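Side-chain contacts in ethylbenzene dehydrogenase alpha-subunit (Aromatoleum aromaticum, PDB 2IVF), which belongs to the molybdopterin oxidoreductase family and, in this model, holds a molybdenum atom, an iron/sulfur cluster and the two ligands MGD and MD1: residues K159-W163 with D164-G168; C421-V425 with S426-E430; V674-S677 with V678-G682; K879-E883 with L884-D888. All coordinates share one frame; numbering follows the deposited sequence.

Followed from the N terminus, the four contacts come strictly in series; each is local to one continuous stretch and so closes no longer loop, and none nests within or crosses another. Contact 1 turns strand 158-160, outermost in its sheet within this chain, into helix 163-181, and contact 2 joins helix 414-421 to helix 425-437 beside the beta-subunit. Contact 3 leads strand 670-676 out towards helix 687-704, the helix that packs on Trp163 and Ala167 of contact 1; nearest atoms of these two contacts are about 7 Å apart. Contact 4 ends helix 878-883 in the dinucleotide-binding domain, before strand 891-895. Its centre is 29 Å from that of contact 2, whereas contacts 1 and 2 lie 62 Å apart between centres.

Contact 1: K159-W163 with D164-G168; sequences KRVSW and DEAAG
Glu165, in the first turn of helix 163-181, folds back over Val161 and Ser162. Its CB lies 3.6 Å from Ser162 OG. CG is directed back along the chain by a first torsion anti to the backbone N (167°) and comes within 4.1 Å of Val161 CB. The carboxylate carbon CD then reaches Val161 CG1 at 3.7 Å, the two side chains crossing at about a right angle. At the tip, OE1 sits 3.7 Å from Val161 CB, while OE2 is taken up by a salt bridge to Lys148 on the neighbouring strand.

Ser162 is the N-cap. Its OG, tucked between the backbone N and the carbonyl carbon, accepts Glu165 N at 3.0 Å with an N-H...O angle of 162°. Ser162 O takes the next amide, Ala166 N, also at 3.0 Å. Just behind the cap, Val161 CG2 packs on Ala166 CB at 3.9 Å, the i to i+5 spacing of a hydrophobic staple.

Chemically, the serine satisfies an amide that the helix itself cannot serve, and the carboxylates of Asp164 and Glu165 near the positive end of the helix dipole are probably stabilised there, each by a lysine as well: Lys697 and Lys148.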
loop_
_atom_site.group_PDB
_atom_site.type_symbol
_atom_site.label_atom_id
_atom_site.label_comp_id
_atom_site.label_asym_id
_atom_site.label_seq_id
_atom_site.Cartn_x
_atom_site.Cartn_y
_atom_site.Cartn_z
ATOM N N LYS A 159 -9.334 -30.701 6.041
ATOM C CA LYS A 159 -9.785 -31.080 7.375
ATOM C C LYS A 159 -8.766 -30.637 8.415
ATOM O O LYS A 159 -7.558 -30.527 8.146
ATOM C CB LYS A 159 -10.009 -32.581 7.445
ATOM C CG LYS A 159 -8.756 -33.427 7.623
ATOM C CD LYS A 159 -9.114 -34.901 7.539
ATOM C CE LYS A 159 -7.886 -35.792 7.434
ATOM N NZ LYS A 159 -8.249 -37.227 7.381
ATOM N N ARG A 160 -9.281 -30.295 9.583
ATOM C CA ARG A 160 -8.452 -29.942 10.689
ATOM C C ARG A 160 -7.785 -31.215 11.198
ATOM O O ARG A 160 -8.428 -32.255 11.287
ATOM C CB ARG A 160 -9.344 -29.418 11.792
ATOM C CG ARG A 160 -8.622 -29.010 13.040
ATOM C CD ARG A 160 -9.630 -28.675 14.125
ATOM N NE ARG A 160 -8.952 -28.330 15.382
ATOM C CZ ARG A 160 -9.583 -27.987 16.512
ATOM N NH1 ARG A 160 -10.916 -27.911 16.564
ATOM N NH2 ARG A 160 -8.872 -27.705 17.604
ATOM N N VAL A 161 -6.504 -31.119 11.556
ATOM C CA VAL A 161 -5.808 -32.187 12.277
ATOM C C VAL A 161 -5.009 -31.545 13.401
ATOM O O VAL A 161 -4.917 -30.324 13.442
ATOM C CB VAL A 161 -4.847 -32.925 11.341
ATOM C CG1 VAL A 161 -5.629 -33.541 10.180
ATOM C CG2 VAL A 161 -3.794 -31.953 10.823
ATOM N N SER A 162 -4.404 -32.364 14.259
ATOM C CA SER A 162 -3.603 -31.871 15.348
ATOM C C SER A 162 -2.246 -31.477 14.822
ATOM O O SER A 162 -1.798 -31.974 13.780
ATOM C CB SER A 162 -3.418 -32.892 16.451
ATOM O OG SER A 162 -2.695 -34.036 15.997
ATOM N N TRP A 163 -1.577 -30.601 15.560
ATOM C CA TRP A 163 -0.182 -30.295 15.270
ATOM C C TRP A 163 0.645 -31.590 15.284
ATOM O O TRP A 163 1.570 -31.777 14.523
ATOM C CB TRP A 163 0.384 -29.331 16.299
ATOM C CG TRP A 163 0.201 -27.944 15.963
ATOM C CD1 TRP A 163 -0.791 -27.132 16.378
ATOM C CD2 TRP A 163 1.041 -27.175 15.128
ATOM N NE1 TRP A 163 -0.644 -25.879 15.829
ATOM C CE2 TRP A 163 0.498 -25.878 15.070
ATOM C CE3 TRP A 163 2.213 -27.453 14.418
ATOM C CZ2 TRP A 163 1.088 -24.857 14.339
ATOM C CZ3 TRP A 163 2.804 -26.439 13.701
ATOM C CH2 TRP A 163 2.239 -25.155 13.658
ATOM N N ASP A 164 0.304 -32.478 16.166
ATOM C CA ASP A 164 1.018 -33.733 16.252
ATOM C C ASP A 164 0.944 -34.537 14.957
ATOM O O ASP A 164 1.947 -35.041 14.468
ATOM C CB ASP A 164 0.425 -34.551 17.367
ATOM C CG ASP A 164 1.379 -35.557 17.882
ATOM O OD1 ASP A 164 2.296 -35.125 18.610
ATOM O OD2 ASP A 164 1.194 -36.753 17.539
ATOM N N GLU A 165 -0.254 -34.664 14.418
ATOM C CA GLU A 165 -0.437 -35.389 13.162
ATOM C C GLU A 165 0.280 -34.688 12.031
ATOM O O GLU A 165 1.030 -35.328 11.267
ATOM C CB GLU A 165 -1.921 -35.522 12.825
ATOM C CG GLU A 165 -2.179 -35.975 11.373
ATOM C CD GLU A 165 -3.568 -36.515 11.120
ATOM O OE1 GLU A 165 -4.389 -36.540 12.043
ATOM O OE2 GLU A 165 -3.821 -36.950 9.992
ATOM N N ALA A 166 0.074 -33.366 11.944
ATOM C CA ALA A 166 0.609 -32.522 10.848
ATOM C C ALA A 166 2.147 -32.474 10.853
ATOM O O ALA A 166 2.796 -32.773 9.843
ATOM C CB ALA A 166 0.001 -31.141 10.913
ATOM N N ALA A 167 2.732 -32.195 12.012
ATOM C CA ALA A 167 4.194 -32.216 12.143
ATOM C C ALA A 167 4.753 -33.613 11.925
ATOM O O ALA A 167 5.836 -33.770 11.366
ATOM C CB ALA A 167 4.615 -31.666 13.511
ATOM N N GLY A 168 4.011 -34.631 12.357
ATOM C CA GLY A 168 4.380 -36.030 12.125
ATOM C C GLY A 168 4.430 -36.399 10.646
ATOM O O GLY A 168 5.375 -37.062 10.189
#

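Contact 2: C421-V425 with S426-E430; sequences CGVPV and SLIRE
A hydrophobic staple opens helix 425-437, just after the turn that leaves helix 414-421: Val423, the residue before the N-cap Pro424, packs on Ile428, five positions further on. Val423 CG1 lies 4.0 Å from Ile428 CG1, and the same methyl stands 4.0 Å from Leu427 CD2, so one branch touches two side chains of the first turn. That branch is anti to the backbone N (chi1 -179°), which directs it along the chain towards the helix. Ile428 CD1 reaches further back, to 4.3 Å from Cys421 SG, and these apolar groups continue into a core with Phe306 and Leu310 of helix 303-316 and with Val296.

Pro424 has no polar side chain to cap the helix, and its contribution is its carbonyl. Pro424 O accepts Ile428 N at 3.1 Å in a nearly straight bond (N-H...O 168°) and takes a weak second bond from Leu427 N. Gly422, with its positive phi of 74°, is where the chain leaves helix 414-421.

Outward, Ser426 OG is hydrogen-bonded to Glu286 and to the backbone N of Ile287, both of the beta-subunit, so this helix start also forms part of the subunit interface. On another flank Val425 and Arg429 run side by side, pointing the same way. The arginine chain bends at chi3, its NH2 is salt-bridged to Glu415 of the preceding helix, and its NH1 rests 3.6 Å from Val425 CG1.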
loop_
_atom_site.group_PDB
_atom_site.type_symbol
_atom_site.label_atom_id
_atom_site.label_comp_id
_atom_site.label_asym_id
_atom_site.label_seq_id
_atom_site.Cartn_x
_atom_site.Cartn_y
_atom_site.Cartn_z
ATOM N N CYS A 421 14.572 6.323 -26.618
ATOM C CA CYS A 421 13.819 6.209 -25.382
ATOM C C CYS A 421 12.528 7.025 -25.310
ATOM O O CYS A 421 11.793 6.948 -24.310
ATOM C CB CYS A 421 14.680 6.594 -24.185
ATOM S SG CYS A 421 15.164 8.367 -24.112
ATOM N N GLY A 422 12.254 7.792 -26.354
ATOM C CA GLY A 422 11.038 8.580 -26.415
ATOM C C GLY A 422 11.004 9.807 -25.526
ATOM O O GLY A 422 9.985 10.476 -25.435
ATOM N N VAL A 423 12.122 10.149 -24.899
ATOM C CA VAL A 423 12.193 11.360 -24.065
ATOM C C VAL A 423 12.580 12.501 -24.995
ATOM O O VAL A 423 13.468 12.328 -25.828
ATOM C CB VAL A 423 13.239 11.165 -22.955
ATOM C CG1 VAL A 423 13.330 12.396 -22.043
ATOM C CG2 VAL A 423 12.866 9.944 -22.134
ATOM N N PRO A 424 11.888 13.654 -24.914
ATOM C CA PRO A 424 12.206 14.764 -25.803
ATOM C C PRO A 424 13.664 15.205 -25.649
ATOM O O PRO A 424 14.225 15.171 -24.541
ATOM C CB PRO A 424 11.242 15.890 -25.339
ATOM C CG PRO A 424 10.201 15.227 -24.635
ATOM C CD PRO A 424 10.760 13.971 -24.013
ATOM N N VAL A 425 14.284 15.582 -26.759
ATOM C CA VAL A 425 15.632 16.175 -26.767
ATOM C C VAL A 425 15.846 17.290 -25.727
ATOM O O VAL A 425 16.893 17.339 -25.033
ATOM C CB VAL A 425 15.952 16.723 -28.163
ATOM C CG1 VAL A 425 17.252 17.516 -28.162
ATOM C CG2 VAL A 425 16.015 15.547 -29.176
ATOM N N SER A 426 14.855 18.160 -25.598
ATOM C CA SER A 426 14.941 19.305 -24.695
ATOM C C SER A 426 15.187 18.836 -23.273
ATOM O O SER A 426 15.958 19.425 -22.524
ATOM C CB SER A 426 13.669 20.160 -24.792
ATOM O OG SER A 426 12.468 19.407 -24.537
ATOM N N LEU A 427 14.519 17.760 -22.908
ATOM C CA LEU A 427 14.591 17.231 -21.558
ATOM C C LEU A 427 15.890 16.447 -21.307
ATOM O O LEU A 427 16.458 16.476 -20.222
ATOM C CB LEU A 427 13.344 16.359 -21.326
ATOM C CG LEU A 427 12.988 15.918 -19.929
ATOM C CD1 LEU A 427 13.151 17.095 -18.884
ATOM C CD2 LEU A 427 11.583 15.304 -19.893
ATOM N N ILE A 428 16.332 15.703 -22.304
ATOM C CA ILE A 428 17.640 15.061 -22.258
ATOM C C ILE A 428 18.743 16.125 -22.042
ATOM O O ILE A 428 19.593 16.003 -21.132
ATOM C CB ILE A 428 17.904 14.281 -23.535
ATOM C CG1 ILE A 428 16.913 13.096 -23.634
ATOM C CG2 ILE A 428 19.408 13.849 -23.581
ATOM C CD1 ILE A 428 17.087 12.152 -24.925
ATOM N N ARG A 429 18.696 17.191 -22.835
ATOM C CA ARG A 429 19.722 18.232 -22.734
ATOM C C ARG A 429 19.613 18.983 -21.411
ATOM O O ARG A 429 20.632 19.211 -20.747
ATOM C CB ARG A 429 19.667 19.184 -23.921
ATOM C CG ARG A 429 21.010 19.868 -24.193
ATOM C CD ARG A 429 21.121 20.427 -25.574
ATOM N NE ARG A 429 21.574 19.491 -26.594
ATOM C CZ ARG A 429 20.984 19.324 -27.781
ATOM N NH1 ARG A 429 19.866 19.982 -28.121
ATOM N NH2 ARG A 429 21.511 18.464 -28.641
ATOM N N GLU A 430 18.390 19.343 -21.003
ATOM C CA GLU A 430 18.199 20.007 -19.713
ATOM C C GLU A 430 18.718 19.202 -18.523
ATOM O O GLU A 430 19.412 19.734 -17.659
ATOM C CB GLU A 430 16.731 20.304 -19.455
ATOM C CG GLU A 430 16.489 21.066 -18.152
ATOM C CD GLU A 430 15.004 21.379 -17.952
ATOM O OE1 GLU A 430 14.335 21.652 -18.973
ATOM O OE2 GLU A 430 14.562 21.317 -16.797
#

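Contact 3: V674-S677 with V678-G682; sequences VDRS and VAPPG
Beside Arg676, whose guanidinium lies against Ala679 and Pro680, the shortest polar bond within the two segments is a weak one: Arg676 N donates to Asp675 OD1 at 2.8 Å. Its N-H...O angle is 125°, and the other carboxylate oxygen of Asp675 is bonded to Asn78. This is the exit of strand 670-676, which lies between strands 659-661 and 767-769 in an antiparallel sheet, into the loop that precedes helix 687-704. Ser677 breaks the extended run with phi/psi of -74/-36°, and Ala679, Pro680 and Pro681 then take up polyproline II-like angles.

Val678 packs on Val98 of strand 94-99, and Ser677 O is hydrogen-bonded to Lys76. Val678 O, by contrast, is buried without a polar partner in the model; Arg676 CG passes it at 3.7 Å.

The arginine chain stays extended from CG to NE and follows the loop. A nearly perpendicular last torsion then sets the guanidinium plane across the line of the chain and presents one face to the loop. No hydrogen bond joins the two segments; the guanidinium meets 678-682 through van der Waals contact with CH groups. Ala679 CA lies 3.5 Å above that face, displaced towards its rim, and Arg676 NH2 also meets Ala679 CB at 3.6 Å. The arginine and proline side chains cross at about a right angle, which brings Arg676 NH2 to 3.5 Å from Pro680 CD.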
loop_
_atom_site.group_PDB
_atom_site.type_symbol
_atom_site.label_atom_id
_atom_site.label_comp_id
_atom_site.label_asym_id
_atom_site.label_seq_id
_atom_site.Cartn_x
_atom_site.Cartn_y
_atom_site.Cartn_z
ATOM N N VAL A 674 8.291 -5.468 18.456
ATOM C CA VAL A 674 6.952 -5.916 18.269
ATOM C C VAL A 674 6.645 -6.821 19.445
ATOM O O VAL A 674 7.223 -7.888 19.598
ATOM C CB VAL A 674 6.732 -6.650 16.935
ATOM C CG1 VAL A 674 5.253 -7.096 16.823
ATOM C CG2 VAL A 674 7.145 -5.812 15.706
ATOM N N ASP A 675 5.727 -6.368 20.283
ATOM C CA ASP A 675 5.356 -7.112 21.440
ATOM C C ASP A 675 4.371 -8.222 21.072
ATOM O O ASP A 675 3.712 -8.193 20.027
ATOM C CB ASP A 675 4.735 -6.192 22.513
ATOM C CG ASP A 675 4.951 -6.697 23.938
ATOM O OD1 ASP A 675 5.414 -7.840 24.174
ATOM O OD2 ASP A 675 4.618 -5.930 24.869
ATOM N N ARG A 676 4.264 -9.175 21.972
ATOM C CA ARG A 676 3.142 -10.089 21.962
ATOM C C ARG A 676 1.982 -9.376 22.719
ATOM O O ARG A 676 1.854 -9.499 23.919
ATOM C CB ARG A 676 3.575 -11.398 22.601
ATOM C CG ARG A 676 2.550 -12.524 22.539
ATOM C CD ARG A 676 3.115 -13.751 23.236
ATOM N NE ARG A 676 2.288 -14.944 23.114
ATOM C CZ ARG A 676 1.326 -15.310 23.973
ATOM N NH1 ARG A 676 1.005 -14.558 25.019
ATOM N NH2 ARG A 676 0.667 -16.429 23.772
ATOM N N SER A 677 1.155 -8.633 21.998
ATOM C CA SER A 677 0.045 -7.870 22.588
ATOM C C SER A 677 -1.090 -8.772 23.007
ATOM O O SER A 677 -1.680 -8.564 24.041
ATOM C CB SER A 677 -0.488 -6.814 21.614
ATOM O OG SER A 677 0.441 -5.781 21.421
ATOM N N VAL A 678 -1.326 -9.816 22.230
ATOM C CA VAL A 678 -2.392 -10.784 22.474
ATOM C C VAL A 678 -1.860 -12.151 22.084
ATOM O O VAL A 678 -0.904 -12.227 21.297
ATOM C CB VAL A 678 -3.625 -10.469 21.606
ATOM C CG1 VAL A 678 -4.271 -9.125 22.013
ATOM C CG2 VAL A 678 -3.216 -10.470 20.147
ATOM N N ALA A 679 -2.432 -13.202 22.672
ATOM C CA ALA A 679 -2.085 -14.578 22.372
ATOM C C ALA A 679 -2.506 -14.839 20.942
ATOM O O ALA A 679 -3.536 -14.305 20.489
ATOM C CB ALA A 679 -2.801 -15.591 23.344
ATOM N N PRO A 680 -1.748 -15.675 20.217
ATOM C CA PRO A 680 -2.284 -16.077 18.910
ATOM C C PRO A 680 -3.616 -16.835 19.076
ATOM O O PRO A 680 -3.839 -17.427 20.123
ATOM C CB PRO A 680 -1.209 -17.014 18.338
ATOM C CG PRO A 680 -0.043 -16.845 19.148
ATOM C CD PRO A 680 -0.431 -16.264 20.482
ATOM N N PRO A 681 -4.515 -16.783 18.068
ATOM C CA PRO A 681 -5.796 -17.481 18.179
ATOM C C PRO A 681 -5.685 -18.937 17.799
ATOM O O PRO A 681 -4.718 -19.333 17.149
ATOM C CB PRO A 681 -6.661 -16.791 17.142
ATOM C CG PRO A 681 -5.693 -16.350 16.060
ATOM C CD PRO A 681 -4.362 -16.122 16.759
ATOM N N GLY A 682 -6.716 -19.702 18.151
ATOM C CA GLY A 682 -6.846 -21.097 17.730
ATOM C C GLY A 682 -5.595 -21.848 18.142
ATOM O O GLY A 682 -5.200 -21.796 19.295
#

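Contact 4: K879-E883 with L884-D888; sequences KDAAE and LGIKD
Ala881 and Ile886 meet across a Schellman motif that ends helix 878-883 in the molybdopterin dinucleotide binding domain, a member of the double-psi barrel clan. Backbone hydrogen bonds define it. Ile886 N reaches back to Ala881 O at 2.9 Å, and Gly885 N bonds to Ala882 O at 3.1 Å; Gly885, with phi of 78°, makes the reversal. Ala881 O is gripped twice, since Leu884 N also donates to it at 3.0 Å, and the two donors approach from opposite faces of the carbonyl plane.

The apolar part follows the same pairing: Ala881 CB stands 4.1 Å from Ile886 CB, the hydrophobic contact expected across such a motif. The Ile886 side chain continues onto Val905 and Ile973 of the adjacent strands, and Leu884 packs on Ile973 and Phe843.

The charged part runs along the helix. Lys879 NZ joins Glu883 OE2 in a 2.6 Å salt bridge, arriving from above the carboxylate plane. Separately, Asp880 is salt-bridged to Lys914.

The backbone bonds satisfy carbonyls of the last turn that would otherwise lack amides. Glu883 lies near the negative end of the helix dipole, and its salt bridge with Lys879 probably offsets the unfavourable charge there.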
loop_
_atom_site.group_PDB
_atom_site.type_symbol
_atom_site.label_atom_id
_atom_site.label_comp_id
_atom_site.label_asym_id
_atom_site.label_seq_id
_atom_site.Cartn_x
_atom_site.Cartn_y
_atom_site.Cartn_z
ATOM N N LYS A 879 -6.904 5.443 -24.719
ATOM C CA LYS A 879 -7.068 5.301 -26.142
ATOM C C LYS A 879 -6.770 3.893 -26.591
ATOM O O LYS A 879 -7.480 3.375 -27.430
ATOM C CB LYS A 879 -6.210 6.284 -26.920
ATOM C CG LYS A 879 -6.517 6.285 -28.405
ATOM C CD LYS A 879 -5.654 7.326 -29.112
ATOM C CE LYS A 879 -6.169 7.655 -30.491
ATOM N NZ LYS A 879 -5.660 6.669 -31.472
ATOM N N ASP A 880 -5.720 3.280 -26.055
ATOM C CA ASP A 880 -5.471 1.867 -26.321
ATOM C C ASP A 880 -6.686 1.028 -26.029
ATOM O O ASP A 880 -7.033 0.147 -26.809
ATOM C CB ASP A 880 -4.343 1.338 -25.456
ATOM C CG ASP A 880 -2.985 1.842 -25.885
ATOM O OD1 ASP A 880 -2.837 2.346 -27.011
ATOM O OD2 ASP A 880 -2.050 1.668 -25.100
ATOM N N ALA A 881 -7.345 1.289 -24.920
ATOM C CA ALA A 881 -8.517 0.469 -24.530
ATOM C C ALA A 881 -9.626 0.726 -25.505
ATOM O O ALA A 881 -10.267 -0.219 -25.998
ATOM C CB ALA A 881 -8.955 0.786 -23.116
ATOM N N ALA A 882 -9.863 2.008 -25.788
ATOM C CA ALA A 882 -10.907 2.403 -26.719
ATOM C C ALA A 882 -10.703 1.730 -28.070
ATOM O O ALA A 882 -11.649 1.286 -28.670
ATOM C CB ALA A 882 -10.950 3.950 -26.876
ATOM N N GLU A 883 -9.460 1.666 -28.555
ATOM C CA GLU A 883 -9.191 1.045 -29.841
ATOM C C GLU A 883 -9.465 -0.454 -29.865
ATOM O O GLU A 883 -9.735 -0.992 -30.918
ATOM C CB GLU A 883 -7.774 1.315 -30.288
ATOM C CG GLU A 883 -7.571 2.812 -30.578
ATOM C CD GLU A 883 -6.144 3.148 -30.992
ATOM O OE1 GLU A 883 -5.207 2.486 -30.490
ATOM O OE2 GLU A 883 -5.988 4.082 -31.820
ATOM N N LEU A 884 -9.430 -1.104 -28.710
ATOM C CA LEU A 884 -9.733 -2.529 -28.597
ATOM C C LEU A 884 -11.187 -2.778 -28.207
ATOM O O LEU A 884 -11.582 -3.921 -27.970
ATOM C CB LEU A 884 -8.817 -3.151 -27.550
ATOM C CG LEU A 884 -7.374 -3.289 -28.030
ATOM C CD1 LEU A 884 -6.468 -3.492 -26.812
ATOM C CD2 LEU A 884 -7.244 -4.403 -29.105
ATOM N N GLY A 885 -11.982 -1.709 -28.107
ATOM C CA GLY A 885 -13.411 -1.831 -27.823
ATOM C C GLY A 885 -13.636 -2.106 -26.349
ATOM O O GLY A 885 -14.631 -2.698 -25.965
ATOM N N ILE A 886 -12.696 -1.674 -25.531
ATOM C CA ILE A 886 -12.678 -1.981 -24.084
ATOM C C ILE A 886 -12.975 -0.697 -23.324
ATOM O O ILE A 886 -12.425 0.359 -23.643
ATOM C CB ILE A 886 -11.280 -2.512 -23.669
ATOM C CG1 ILE A 886 -11.014 -3.898 -24.279
ATOM C CG2 ILE A 886 -11.096 -2.580 -22.158
ATOM C CD1 ILE A 886 -9.589 -4.396 -24.074
ATOM N N LYS A 887 -13.865 -0.780 -22.337
ATOM C CA LYS A 887 -14.179 0.359 -21.487
ATOM C C LYS A 887 -13.656 0.097 -20.080
ATOM O O LYS A 887 -13.394 -1.034 -19.693
ATOM C CB LYS A 887 -15.703 0.552 -21.419
ATOM C CG LYS A 887 -16.318 1.164 -22.636
ATOM C CD LYS A 887 -17.852 1.013 -22.630
ATOM C CE LYS A 887 -18.460 2.052 -23.606
ATOM N NZ LYS A 887 -19.730 1.600 -24.283
ATOM N N ASP A 888 -13.464 1.162 -19.328
ATOM C CA ASP A 888 -13.124 1.056 -17.917
ATOM C C ASP A 888 -14.114 0.098 -17.220
ATOM O O ASP A 888 -15.333 0.182 -17.405
ATOM C CB ASP A 888 -13.177 2.442 -17.293
ATOM C CG ASP A 888 -12.671 2.474 -15.864
ATOM O OD1 ASP A 888 -11.592 1.973 -15.578
ATOM O OD2 ASP A 888 -13.364 3.040 -15.009
#